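Local structure of aromatic-amino-acid transaminase TyrB (Burkholderia cenocepacia K56-2Valvano, 4WD2) at residues Glu26-Asp31 with Lys36-Ile41; Asp367-Arg370 with Gly374-Ile377; Ile41-Asp46 with Ser257-Arg262; Pro156-Ala161 with Phe356-Leu361; Ser112-Val117 with Gly264-Val269. The protein probably catalyses pyridoxal-phosphate-dependent transfer of the amino group between aromatic amino acids and 2-oxo acids. All coordinates share one frame; numbering follows the deposited sequence.

In the fold
Interactions 1 and 2 lie side by side, their centres about 9 Å apart, and meet on one small parallel sheet of strands 37-38 and 375-376. In interaction 1 a lysine grips a helix end; in interaction 2, a buried contact, backbone bonds and apolar packing tie a helix to a strand. Interaction 4 is the surface contact, a single pair of tyrosine rings, yet it touches both interaction 2 and interaction 3. Interactions 3 and 5 are buried and reach the second subunit near the cofactor: interaction 3 turns on one tyrosine hydroxyl, whereas interaction 5 is apolar. Interactions 4 and 5 belong to different ends of the large mixed sheet.

Interaction 1 of 5, residues Glu26-Asp31 with Lys36-Ile41; sequences ENFQKD and KVNLSI
K36 reaches over the ring of F28 to close the C-terminal end of helix 20-30, where strand 37-38 begins the small parallel sheet. Its CG stands between the backbone N and the carbonyl carbon (chi1 61°), and from there the chain runs fully extended, passing obliquely over one face of the ring. CB and CG pass F28 CE1, CG at 3.6 Å; CD lies over the face, offset toward the rim. CE then reaches D31 O at 3.4 Å, and NZ gives two hydrogen bonds, 2.7 Å to F28 O and 2.8 Å to D31 O, both in the plane of the carbonyl they meet. The ammonium is also a cation-pi partner over the F28 face; bonded to both carbonyls, its charge would be expected to suit the negative end of the helix dipole. The carboxylate of D31 is engaged instead by R33 and Y376. On the opposite face of F28, N38 CB forms a CH-pi contact, leaving the ring clasped between lysine and asparagine. Beyond it the N38 amide makes an Asx turn: OD1 accepts from S40 N at 3.1 Å, well above the carbonyl plane, and from S40 OG at 2.6 Å on an in-plane lone pair.

Interaction 2 of 5, residues Asp367-Arg370 with Gly374-Ile377; sequences DALR and GVYI
R370 lays its aliphatic stem over one face of the Y376 ring, CG 3.5 Å above the plane and displaced toward the rim, nearest CE2; CD follows at 3.6 Å from the same CE2. The arginine and the ring cross at about a right angle. With CG anti to the N (chi1 178°) and a bend at chi3, the guanidinium is carried past the ring and back to its own helix, where NH2 forms a 2.8 Å salt bridge with D367 OD1. Water 1 links NH1 to I377 O. This is the turn from the end of helix 363-371 into strand 375-376, which runs parallel to strand 37-38. G374, the first residue after the helix, with positive phi, lets the chain turn into the strand, and V375 N donates to L369 O at 3.0 Å, while the bond from G374 N to R370 O is weak. On the inner side L369 packs its CG on V375 CB at 3.8 Å and its CD2 on I377 CD1, under the cover of helix 393-405. Apolar contacts thus hold the buried flank, whereas at R370 the charge is kept at the rim by carboxylate and water, and what R370 lays on the tyrosine face is its methylenes.

Interaction 3 of 5, residues Ile41-Asp46 with Ser257-Arg262; sequences IGIYFD and SLYGER
The hydroxyl of Y259 ends between the side chain of I43 and the backbone N of Y44, where Y44 N donates to OH at 3.0 Å with an N-H...O angle of 155°. The phenol reaches this point because its CG is anti to the carbonyl carbon (chi1 -47°), which sends the ring across from the 3-10 turn 259-261 to the loop after strand 37-38. I43 crosses the ring obliquely: CG1 takes the position between backbone N and carbonyl carbon (chi1 63°), leaving CG2 to meet Y259 CE1 at 3.7 Å, while CB lies 3.6 Å from OH. Y44 swings its ring away from Y259, and its own hydroxyl is bonded to R325; what Y259 OH meets of its side chain is CB, at 3.7 Å. Segment 257-262 belongs to the cofactor site of this aminotransferase of class I and II, a family of fold type I pyridoxal enzymes, and 41-46 packs against it. The second subunit closes over them: Y73 of that subunit stacks edge-to-face on Y259 and packs on I43. A few residues on, R262 curls back, so that NH2 donates to Y259 O at 3.1 Å, within the guanidinium plane, while NH1 reaches the phosphate of the modified lysine at position 254. Its guanidinium is thereby held between the turn, the cofactor and the backbone of Y291 of the second subunit. Water 2 completes the link between loop and turn, donating to S257 OG at 2.7 Å and to Y44 O, and lying 2.6 Å from Y259 OH.

Interaction 4 of 5, residues Pro156-Ala161 with Phe356-Leu361; sequences PYYDEA and FTYTGL
Y158, near the end of strand 152-159 of the large mixed sheet, meets Y358, which closes strand 356-358 of a separate antiparallel pair with strand 382-384. The contact is almost wholly between these two rings. Y158 has its CG anti to the backbone N (chi1 179°), which directs the ring at Y358, one face offered to it. Over that face stands Y358 CD2, 3.5 Å above the plane and shifted toward the rim, with Y158 CE2 and CZ both 3.6 Å from it. Relative to the Y358 ring, Y158 CE2 lies in plane at its edge. This is a T-shaped stack, centroids 4.9 Å apart and planes at 79°, joining the sheet that forms the core of the large domain in fold type I aminotransferases to the part of the chain that builds the small domain there. Y358 CB adds a contact to the phenol oxygen of Y158 at 3.7 Å. R348 hydrogen-bonds the carbonyl of Y358 and, weakly, the hydroxyl of Y158. Past the rings both segments turn: D159 OD1 accepts from A161 N in an Asx turn, T359 OG1 from L361 N at 3.3 Å in an ST turn.

Interaction 5 of 5, residues Ser112-Val117 with Gly264-Val269; sequences SGALKV and GGLSVV
A114 and V117, one turn apart on helix 110-125, are the residues that rest on L266 of strand 264-269, in the layer of helix on sheet that makes up the large domain of fold type I pyridoxal enzymes. The two axes approach to 7.1 Å and cross at -32°, with their N-to-C directions roughly alike; the strand itself runs against both its neighbours, 103-108 and 246-251. The helix enters from the cofactor end, where S112 OG is bonded to the phosphate of the modified lysine at position 254 and to S292 of the second subunit. G113 contributes its carbonyl to the helix, accepting from V117 N. A114 then turns its methyl straight onto the strand: CB lies 3.2 Å from G265 O, a tight methyl-to-carbonyl approach, and 3.8 Å from L266 CB. At A114 a methyl alone separates the helix backbone from the strand, and the CA atoms of A114 and L266 come within 4.9 Å. L115 faces the other way, toward W138 and A249, and K116 forms a salt bridge with D120, one turn further along the same helix. V117 returns to the interface, where its CG1, anti to the backbone N, meets the leucine from further along the helix, while A286 of helix 273-288 packs on the valine as well. L266 answers with chi1 175° and chi2 61°, which spread its two methyls beneath the helix: CD1 is 3.7 Å from A114 O, and CD2 is 3.6 Å from that same oxygen and 3.7 Å from V117 CG1.

Interaction 1 of 5, residues Glu26-Asp31 with Lys36-Ile41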
# COMPACT_ATOMS: atom_id res chain seq x y z
N GLU A 26 9.22 21.25 -15.07
CA GLU A 26 9.06 21.32 -16.52
C GLU A 26 9.75 22.56 -17.07
O GLU A 26 10.31 22.54 -18.17
CB GLU A 26 7.58 21.32 -16.92
N ASN A 27 9.71 23.64 -16.30
CA ASN A 27 10.38 24.87 -16.68
C ASN A 27 11.89 24.74 -16.55
O ASN A 27 12.65 25.36 -17.31
CB ASN A 27 9.88 26.04 -15.83
CG ASN A 27 8.44 26.40 -16.15
OD1 ASN A 27 8.03 26.37 -17.30
ND2 ASN A 27 7.68 26.75 -15.12
N PHE A 28 12.33 23.93 -15.59
CA PHE A 28 13.75 23.68 -15.41
C PHE A 28 14.31 22.88 -16.58
O PHE A 28 15.44 23.12 -17.01
CB PHE A 28 14.02 22.94 -14.09
CG PHE A 28 15.46 22.56 -13.90
CD1 PHE A 28 16.38 23.49 -13.44
CD2 PHE A 28 15.89 21.28 -14.19
CE1 PHE A 28 17.71 23.14 -13.27
CE2 PHE A 28 17.22 20.93 -14.02
CZ PHE A 28 18.13 21.86 -13.56
N GLN A 29 13.52 21.94 -17.09
CA GLN A 29 13.95 21.12 -18.22
C GLN A 29 14.10 21.96 -19.49
O GLN A 29 15.09 21.83 -20.20
CB GLN A 29 12.96 19.97 -18.46
CG GLN A 29 12.80 19.02 -17.27
CD GLN A 29 14.02 18.14 -17.02
OE1 GLN A 29 14.68 18.25 -15.98
NE2 GLN A 29 14.32 17.27 -17.98
N LYS A 30 13.13 22.83 -19.75
CA LYS A 30 13.17 23.70 -20.93
C LYS A 30 14.23 24.80 -20.83
O LYS A 30 14.68 25.32 -21.86
CB LYS A 30 11.79 24.34 -21.18
N ASP A 31 14.62 25.16 -19.61
CA ASP A 31 15.66 26.16 -19.37
C ASP A 31 16.93 25.79 -20.13
O ASP A 31 17.53 24.75 -19.87
CB ASP A 31 15.95 26.28 -17.86
CG ASP A 31 16.71 27.55 -17.49
OD1 ASP A 31 17.53 28.04 -18.30
OD2 ASP A 31 16.49 28.06 -16.38
N LYS A 36 22.32 26.01 -15.08
CA LYS A 36 21.12 25.91 -14.25
C LYS A 36 21.32 24.89 -13.13
O LYS A 36 22.05 23.91 -13.29
CB LYS A 36 19.91 25.53 -15.11
CG LYS A 36 20.03 24.21 -15.83
CD LYS A 36 18.79 23.95 -16.68
CE LYS A 36 18.94 22.68 -17.50
NZ LYS A 36 17.72 22.41 -18.32
N VAL A 37 20.69 25.14 -11.99
CA VAL A 37 20.79 24.25 -10.84
C VAL A 37 19.41 24.00 -10.23
O VAL A 37 18.67 24.94 -9.95
CB VAL A 37 21.73 24.83 -9.75
CG1 VAL A 37 21.79 23.91 -8.54
CG2 VAL A 37 23.13 25.05 -10.30
N ASN A 38 19.07 22.72 -10.04
CA ASN A 38 17.78 22.35 -9.47
C ASN A 38 17.94 21.87 -8.03
O ASN A 38 18.62 20.88 -7.77
CB ASN A 38 17.12 21.25 -10.31
CG ASN A 38 15.65 21.06 -9.97
OD1 ASN A 38 15.08 21.80 -9.17
ND2 ASN A 38 15.02 20.07 -10.61
N LEU A 39 17.31 22.58 -7.11
CA LEU A 39 17.35 22.20 -5.70
C LEU A 39 15.92 22.06 -5.19
O LEU A 39 15.66 22.20 -4.00
CB LEU A 39 18.12 23.24 -4.87
CG LEU A 39 19.53 23.63 -5.35
CD1 LEU A 39 20.04 24.82 -4.58
CD2 LEU A 39 20.51 22.46 -5.23
N SER A 40 15.00 21.78 -6.11
CA SER A 40 13.58 21.69 -5.77
C SER A 40 13.14 20.26 -5.46
O SER A 40 12.12 20.06 -4.81
CB SER A 40 12.73 22.26 -6.91
OG SER A 40 12.77 21.41 -8.04
N ILE A 41 13.90 19.27 -5.92
CA ILE A 41 13.54 17.87 -5.69
C ILE A 41 14.08 17.39 -4.33
O ILE A 41 15.29 17.34 -4.11
CB ILE A 41 14.04 16.97 -6.82
CG1 ILE A 41 13.49 17.48 -8.16
CG2 ILE A 41 13.60 15.52 -6.59
CD1 ILE A 41 14.17 16.88 -9.38

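Interaction 2 of 5, residues Asp367-Arg370 with Gly374-Ile377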
# COMPACT_ATOMS: atom_id res chain seq x y z
N ASP A 367 11.92 34.05 -7.17
CA ASP A 367 11.73 34.31 -8.60
C ASP A 367 13.02 34.79 -9.23
O ASP A 367 13.42 34.32 -10.30
CB ASP A 367 10.63 35.36 -8.84
CG ASP A 367 9.23 34.82 -8.62
OD1 ASP A 367 9.04 33.59 -8.68
OD2 ASP A 367 8.32 35.65 -8.40
N ALA A 368 13.67 35.75 -8.58
CA ALA A 368 14.93 36.29 -9.07
C ALA A 368 16.00 35.21 -9.18
O ALA A 368 16.70 35.11 -10.18
CB ALA A 368 15.41 37.42 -8.17
N LEU A 369 16.12 34.40 -8.13
CA LEU A 369 17.07 33.29 -8.11
C LEU A 369 16.90 32.39 -9.33
O LEU A 369 17.89 31.97 -9.95
CB LEU A 369 16.89 32.48 -6.82
CG LEU A 369 18.01 31.55 -6.36
CD1 LEU A 369 19.32 32.31 -6.26
CD2 LEU A 369 17.63 30.91 -5.02
N ARG A 370 15.65 32.10 -9.68
CA ARG A 370 15.34 31.27 -10.84
C ARG A 370 15.59 32.00 -12.15
O ARG A 370 16.38 31.55 -12.99
CB ARG A 370 13.88 30.80 -10.77
CG ARG A 370 13.43 29.97 -11.97
CD ARG A 370 11.95 29.61 -11.90
NE ARG A 370 11.09 30.78 -12.02
CZ ARG A 370 10.45 31.35 -11.00
NH1 ARG A 370 10.58 30.84 -9.77
NH2 ARG A 370 9.68 32.42 -11.19
N GLY A 374 19.26 31.20 -12.67
CA GLY A 374 19.02 29.82 -13.04
C GLY A 374 19.11 28.80 -11.91
O GLY A 374 19.40 27.63 -12.15
N VAL A 375 18.87 29.24 -10.68
CA VAL A 375 18.89 28.35 -9.53
C VAL A 375 17.47 28.17 -9.01
O VAL A 375 16.78 29.14 -8.69
CB VAL A 375 19.81 28.88 -8.40
CG1 VAL A 375 19.59 28.10 -7.10
CG2 VAL A 375 21.27 28.80 -8.83
N TYR A 376 17.02 26.91 -8.92
CA TYR A 376 15.62 26.62 -8.65
C TYR A 376 15.37 26.07 -7.24
O TYR A 376 15.84 24.98 -6.89
CB TYR A 376 15.08 25.61 -9.68
CG TYR A 376 14.95 26.12 -11.11
CD1 TYR A 376 16.06 26.54 -11.84
CD2 TYR A 376 13.71 26.14 -11.74
CE1 TYR A 376 15.93 26.99 -13.16
CE2 TYR A 376 13.57 26.58 -13.06
CZ TYR A 376 14.69 27.00 -13.76
OH TYR A 376 14.54 27.45 -15.06
N ILE A 377 14.63 26.82 -6.43
CA ILE A 377 14.15 26.34 -5.14
C ILE A 377 12.64 26.59 -5.04
O ILE A 377 12.06 27.21 -5.93
CB ILE A 377 14.88 27.01 -3.95
CG1 ILE A 377 14.64 28.52 -3.91
CG2 ILE A 377 16.37 26.71 -4.00
CD1 ILE A 377 15.23 29.19 -2.69
O HOH W 1 12.27 28.57 -8.61

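Interaction 3 of 5, residues Ile41-Asp46 with Ser257-Arg262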
# COMPACT_ATOMS: atom_id res chain seq x y z
N ILE A 41 13.90 19.27 -5.92
CA ILE A 41 13.54 17.87 -5.69
C ILE A 41 14.08 17.39 -4.33
O ILE A 41 15.29 17.34 -4.11
CB ILE A 41 14.04 16.97 -6.82
CG1 ILE A 41 13.49 17.48 -8.16
CG2 ILE A 41 13.60 15.52 -6.59
CD1 ILE A 41 14.17 16.88 -9.38
N GLY A 42 13.16 17.04 -3.44
CA GLY A 42 13.50 16.73 -2.06
C GLY A 42 13.87 15.29 -1.81
O GLY A 42 13.18 14.57 -1.08
N ILE A 43 14.96 14.85 -2.44
CA ILE A 43 15.50 13.51 -2.23
C ILE A 43 17.03 13.61 -2.19
O ILE A 43 17.58 14.64 -2.57
CB ILE A 43 15.08 12.53 -3.35
CG1 ILE A 43 15.63 12.97 -4.70
CG2 ILE A 43 13.56 12.39 -3.43
CD1 ILE A 43 15.24 12.03 -5.83
N TYR A 44 17.71 12.57 -1.73
CA TYR A 44 19.17 12.61 -1.67
C TYR A 44 19.83 12.33 -3.02
O TYR A 44 19.50 11.35 -3.69
CB TYR A 44 19.72 11.63 -0.62
CG TYR A 44 21.24 11.68 -0.52
CD1 TYR A 44 21.87 12.60 0.30
CD2 TYR A 44 22.03 10.81 -1.26
CE1 TYR A 44 23.26 12.65 0.39
CE2 TYR A 44 23.42 10.86 -1.19
CZ TYR A 44 24.02 11.78 -0.36
OH TYR A 44 25.39 11.82 -0.29
N PHE A 45 20.74 13.21 -3.42
CA PHE A 45 21.62 12.98 -4.56
C PHE A 45 23.05 12.87 -4.04
O PHE A 45 23.38 13.44 -3.01
CB PHE A 45 21.50 14.11 -5.59
CG PHE A 45 20.11 14.31 -6.10
CD1 PHE A 45 19.21 15.09 -5.40
CD2 PHE A 45 19.69 13.70 -7.27
CE1 PHE A 45 17.91 15.27 -5.87
CE2 PHE A 45 18.40 13.87 -7.75
CZ PHE A 45 17.51 14.66 -7.05
N ASP A 46 23.91 12.12 -4.73
CA ASP A 46 25.28 11.96 -4.26
C ASP A 46 26.20 13.05 -4.80
O ASP A 46 25.73 14.06 -5.32
CB ASP A 46 25.82 10.56 -4.63
CG ASP A 46 25.80 10.27 -6.13
OD1 ASP A 46 25.75 11.21 -6.96
OD2 ASP A 46 25.84 9.07 -6.49
N SER A 257 17.66 4.76 0.21
CA SER A 257 17.53 5.21 -1.18
C SER A 257 16.55 4.29 -1.92
O SER A 257 16.74 3.97 -3.09
CB SER A 257 18.90 5.23 -1.87
OG SER A 257 18.88 6.03 -3.03
N LEU A 258 15.52 3.85 -1.21
CA LEU A 258 14.53 2.92 -1.76
C LEU A 258 13.15 3.57 -1.88
O LEU A 258 12.15 2.92 -1.62
CB LEU A 258 14.45 1.66 -0.88
CG LEU A 258 15.60 0.66 -1.06
CD1 LEU A 258 15.50 -0.48 -0.05
CD2 LEU A 258 15.61 0.12 -2.50
N TYR A 259 13.12 4.84 -2.27
CA TYR A 259 11.88 5.60 -2.41
C TYR A 259 10.78 4.80 -3.09
O TYR A 259 9.68 4.68 -2.57
CB TYR A 259 12.12 6.89 -3.20
CG TYR A 259 13.33 7.68 -2.75
CD1 TYR A 259 13.21 8.68 -1.80
CD2 TYR A 259 14.58 7.41 -3.28
CE1 TYR A 259 14.32 9.40 -1.38
CE2 TYR A 259 15.70 8.11 -2.86
CZ TYR A 259 15.56 9.11 -1.92
OH TYR A 259 16.67 9.81 -1.51
N GLY A 260 11.11 4.22 -4.24
CA GLY A 260 10.12 3.58 -5.09
C GLY A 260 9.74 2.16 -4.73
O GLY A 260 8.91 1.54 -5.41
N GLU A 261 10.33 1.61 -3.67
CA GLU A 261 9.95 0.28 -3.23
C GLU A 261 9.10 0.33 -1.96
O GLU A 261 8.75 -0.71 -1.40
CB GLU A 261 11.19 -0.61 -3.02
CG GLU A 261 12.04 -0.87 -4.28
CD GLU A 261 11.30 -1.57 -5.43
OE1 GLU A 261 10.13 -2.00 -5.27
OE2 GLU A 261 11.91 -1.70 -6.51
N ARG A 262 8.78 1.54 -1.52
CA ARG A 262 7.80 1.79 -0.46
C ARG A 262 7.99 0.93 0.79
O ARG A 262 7.22 0.00 1.05
CB ARG A 262 6.38 1.60 -1.00
CG ARG A 262 6.12 2.28 -2.35
CD ARG A 262 6.49 3.76 -2.34
NE ARG A 262 5.73 4.52 -1.34
CZ ARG A 262 6.28 5.36 -0.47
NH1 ARG A 262 5.52 6.01 0.40
NH2 ARG A 262 7.59 5.55 -0.48
O HOH W 2 18.90 8.53 -2.07

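Interaction 4 of 5, residues Pro156-Ala161 with Phe356-Leu361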
# COMPACT_ATOMS: atom_id res chain seq x y z
N PRO A 156 3.02 26.83 16.78
CA PRO A 156 4.16 27.64 16.33
C PRO A 156 5.42 26.79 16.24
O PRO A 156 5.62 25.91 17.08
CB PRO A 156 4.30 28.71 17.42
CG PRO A 156 2.95 28.79 18.05
CD PRO A 156 2.37 27.40 17.97
N TYR A 157 6.26 27.04 15.25
CA TYR A 157 7.48 26.25 15.12
C TYR A 157 8.59 27.07 14.48
O TYR A 157 9.50 27.52 15.17
CB TYR A 157 7.20 24.98 14.30
CG TYR A 157 8.33 23.95 14.37
CD1 TYR A 157 8.43 23.08 15.44
CD2 TYR A 157 9.28 23.87 13.36
CE1 TYR A 157 9.46 22.14 15.50
CE2 TYR A 157 10.31 22.95 13.42
CZ TYR A 157 10.39 22.08 14.49
OH TYR A 157 11.42 21.16 14.55
N TYR A 158 8.51 27.29 13.17
CA TYR A 158 9.57 28.01 12.48
C TYR A 158 9.52 29.48 12.84
O TYR A 158 8.44 30.08 12.96
CB TYR A 158 9.47 27.83 10.97
CG TYR A 158 10.53 28.57 10.20
CD1 TYR A 158 11.85 28.13 10.19
CD2 TYR A 158 10.22 29.71 9.47
CE1 TYR A 158 12.82 28.80 9.48
CE2 TYR A 158 11.19 30.40 8.75
CZ TYR A 158 12.49 29.94 8.77
OH TYR A 158 13.45 30.61 8.05
N ASP A 159 10.70 30.07 13.03
CA ASP A 159 10.81 31.48 13.35
C ASP A 159 11.36 32.21 12.15
O ASP A 159 12.56 32.17 11.89
CB ASP A 159 11.70 31.70 14.57
CG ASP A 159 11.63 33.13 15.09
OD1 ASP A 159 11.25 34.04 14.33
OD2 ASP A 159 11.95 33.34 16.28
N GLU A 160 10.47 32.88 11.42
CA GLU A 160 10.83 33.63 10.22
C GLU A 160 12.00 34.58 10.42
O GLU A 160 12.84 34.75 9.54
CB GLU A 160 9.61 34.42 9.72
N ALA A 161 12.05 35.21 11.59
CA ALA A 161 13.05 36.24 11.84
C ALA A 161 14.43 35.67 12.11
O ALA A 161 15.44 36.31 11.81
CB ALA A 161 12.61 37.12 13.01
N PHE A 356 16.95 19.54 4.08
CA PHE A 356 16.32 20.80 3.72
C PHE A 356 16.80 21.99 4.51
O PHE A 356 17.22 21.86 5.66
CB PHE A 356 14.80 20.69 3.86
CG PHE A 356 14.22 19.56 3.07
CD1 PHE A 356 14.12 19.64 1.70
CD2 PHE A 356 13.78 18.41 3.71
CE1 PHE A 356 13.59 18.59 0.96
CE2 PHE A 356 13.26 17.36 2.99
CZ PHE A 356 13.16 17.45 1.61
N THR A 357 16.72 23.15 3.89
CA THR A 357 16.94 24.41 4.58
C THR A 357 15.89 25.42 4.14
O THR A 357 15.53 25.48 2.96
CB THR A 357 18.38 24.94 4.35
OG1 THR A 357 19.16 24.74 5.54
CG2 THR A 357 18.39 26.44 4.00
N TYR A 358 15.35 26.14 5.11
CA TYR A 358 14.49 27.29 4.83
C TYR A 358 15.39 28.50 4.66
O TYR A 358 15.91 29.02 5.64
CB TYR A 358 13.48 27.51 5.96
CG TYR A 358 12.05 27.27 5.55
CD1 TYR A 358 11.73 26.29 4.62
CD2 TYR A 358 11.02 28.03 6.08
CE1 TYR A 358 10.42 26.07 4.23
CE2 TYR A 358 9.71 27.82 5.71
CZ TYR A 358 9.42 26.84 4.77
OH TYR A 358 8.12 26.62 4.39
N THR A 359 15.60 28.93 3.41
CA THR A 359 16.56 29.99 3.12
C THR A 359 16.11 31.34 3.65
O THR A 359 16.92 32.24 3.85
CB THR A 359 16.83 30.13 1.60
OG1 THR A 359 15.61 30.44 0.92
CG2 THR A 359 17.41 28.84 1.02
N GLY A 360 14.81 31.49 3.86
CA GLY A 360 14.27 32.76 4.27
C GLY A 360 14.16 33.76 3.13
O GLY A 360 13.82 34.92 3.35
N LEU A 361 14.45 33.31 1.91
CA LEU A 361 14.29 34.15 0.73
C LEU A 361 12.81 34.43 0.49
O LEU A 361 11.99 33.54 0.68
CB LEU A 361 14.92 33.49 -0.51
CG LEU A 361 16.36 33.87 -0.88
CD1 LEU A 361 17.35 33.48 0.20
CD2 LEU A 361 16.76 33.25 -2.21

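Interaction 5 of 5, residues Ser112-Val117 with Gly264-Val269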
# COMPACT_ATOMS: atom_id res chain seq x y z
N SER A 112 4.73 7.13 4.69
CA SER A 112 3.35 7.53 4.41
C SER A 112 2.37 6.49 4.89
O SER A 112 1.37 6.81 5.54
CB SER A 112 3.14 7.76 2.91
OG SER A 112 3.98 8.78 2.39
N GLY A 113 2.64 5.24 4.53
CA GLY A 113 1.79 4.13 4.90
C GLY A 113 1.68 4.00 6.41
O GLY A 113 0.63 3.64 6.93
N ALA A 114 2.77 4.31 7.11
CA ALA A 114 2.77 4.24 8.56
C ALA A 114 1.89 5.33 9.15
O ALA A 114 1.17 5.11 10.11
CB ALA A 114 4.19 4.36 9.09
N LEU A 115 1.95 6.52 8.55
CA LEU A 115 1.13 7.63 8.99
C LEU A 115 -0.35 7.31 8.78
O LEU A 115 -1.20 7.60 9.63
CB LEU A 115 1.53 8.92 8.25
CG LEU A 115 2.89 9.53 8.62
CD1 LEU A 115 3.31 10.56 7.56
CD2 LEU A 115 2.84 10.17 9.99
N LYS A 116 -0.65 6.69 7.64
CA LYS A 116 -2.02 6.32 7.30
C LYS A 116 -2.58 5.27 8.24
O LYS A 116 -3.68 5.44 8.76
CB LYS A 116 -2.10 5.79 5.86
CG LYS A 116 -3.49 5.29 5.46
CD LYS A 116 -4.56 6.37 5.61
CE LYS A 116 -5.88 5.97 4.95
NZ LYS A 116 -6.98 6.88 5.38
N VAL A 117 -1.85 4.18 8.43
CA VAL A 117 -2.31 3.09 9.29
C VAL A 117 -2.51 3.61 10.71
O VAL A 117 -3.52 3.30 11.36
CB VAL A 117 -1.33 1.89 9.29
CG1 VAL A 117 -1.67 0.92 10.41
CG2 VAL A 117 -1.37 1.17 7.94
N GLY A 264 8.76 1.10 5.06
CA GLY A 264 8.78 1.87 6.28
C GLY A 264 8.28 1.04 7.44
O GLY A 264 8.00 -0.15 7.28
N GLY A 265 8.16 1.66 8.62
CA GLY A 265 7.60 0.98 9.77
C GLY A 265 6.66 1.85 10.57
O GLY A 265 6.74 3.08 10.52
N LEU A 266 5.76 1.21 11.29
CA LEU A 266 4.95 1.90 12.29
C LEU A 266 5.14 1.20 13.62
O LEU A 266 4.95 -0.01 13.72
CB LEU A 266 3.47 1.92 11.90
CG LEU A 266 2.52 2.53 12.94
CD1 LEU A 266 2.86 3.98 13.23
CD2 LEU A 266 1.06 2.39 12.51
N SER A 267 5.51 1.96 14.65
CA SER A 267 5.63 1.41 15.99
C SER A 267 4.76 2.20 16.95
O SER A 267 4.71 3.43 16.91
CB SER A 267 7.08 1.44 16.46
OG SER A 267 7.89 0.56 15.70
N VAL A 268 4.08 1.48 17.84
CA VAL A 268 3.31 2.11 18.90
C VAL A 268 3.81 1.60 20.25
O VAL A 268 3.88 0.39 20.48
CB VAL A 268 1.80 1.85 18.73
CG1 VAL A 268 1.01 2.60 19.79
CG2 VAL A 268 1.35 2.26 17.34
N VAL A 269 4.17 2.53 21.13
CA VAL A 269 4.67 2.21 22.47
C VAL A 269 3.52 2.24 23.46
O VAL A 269 2.87 3.28 23.62
CB VAL A 269 5.75 3.19 22.92
CG1 VAL A 269 6.32 2.78 24.28
CG2 VAL A 269 6.86 3.28 21.88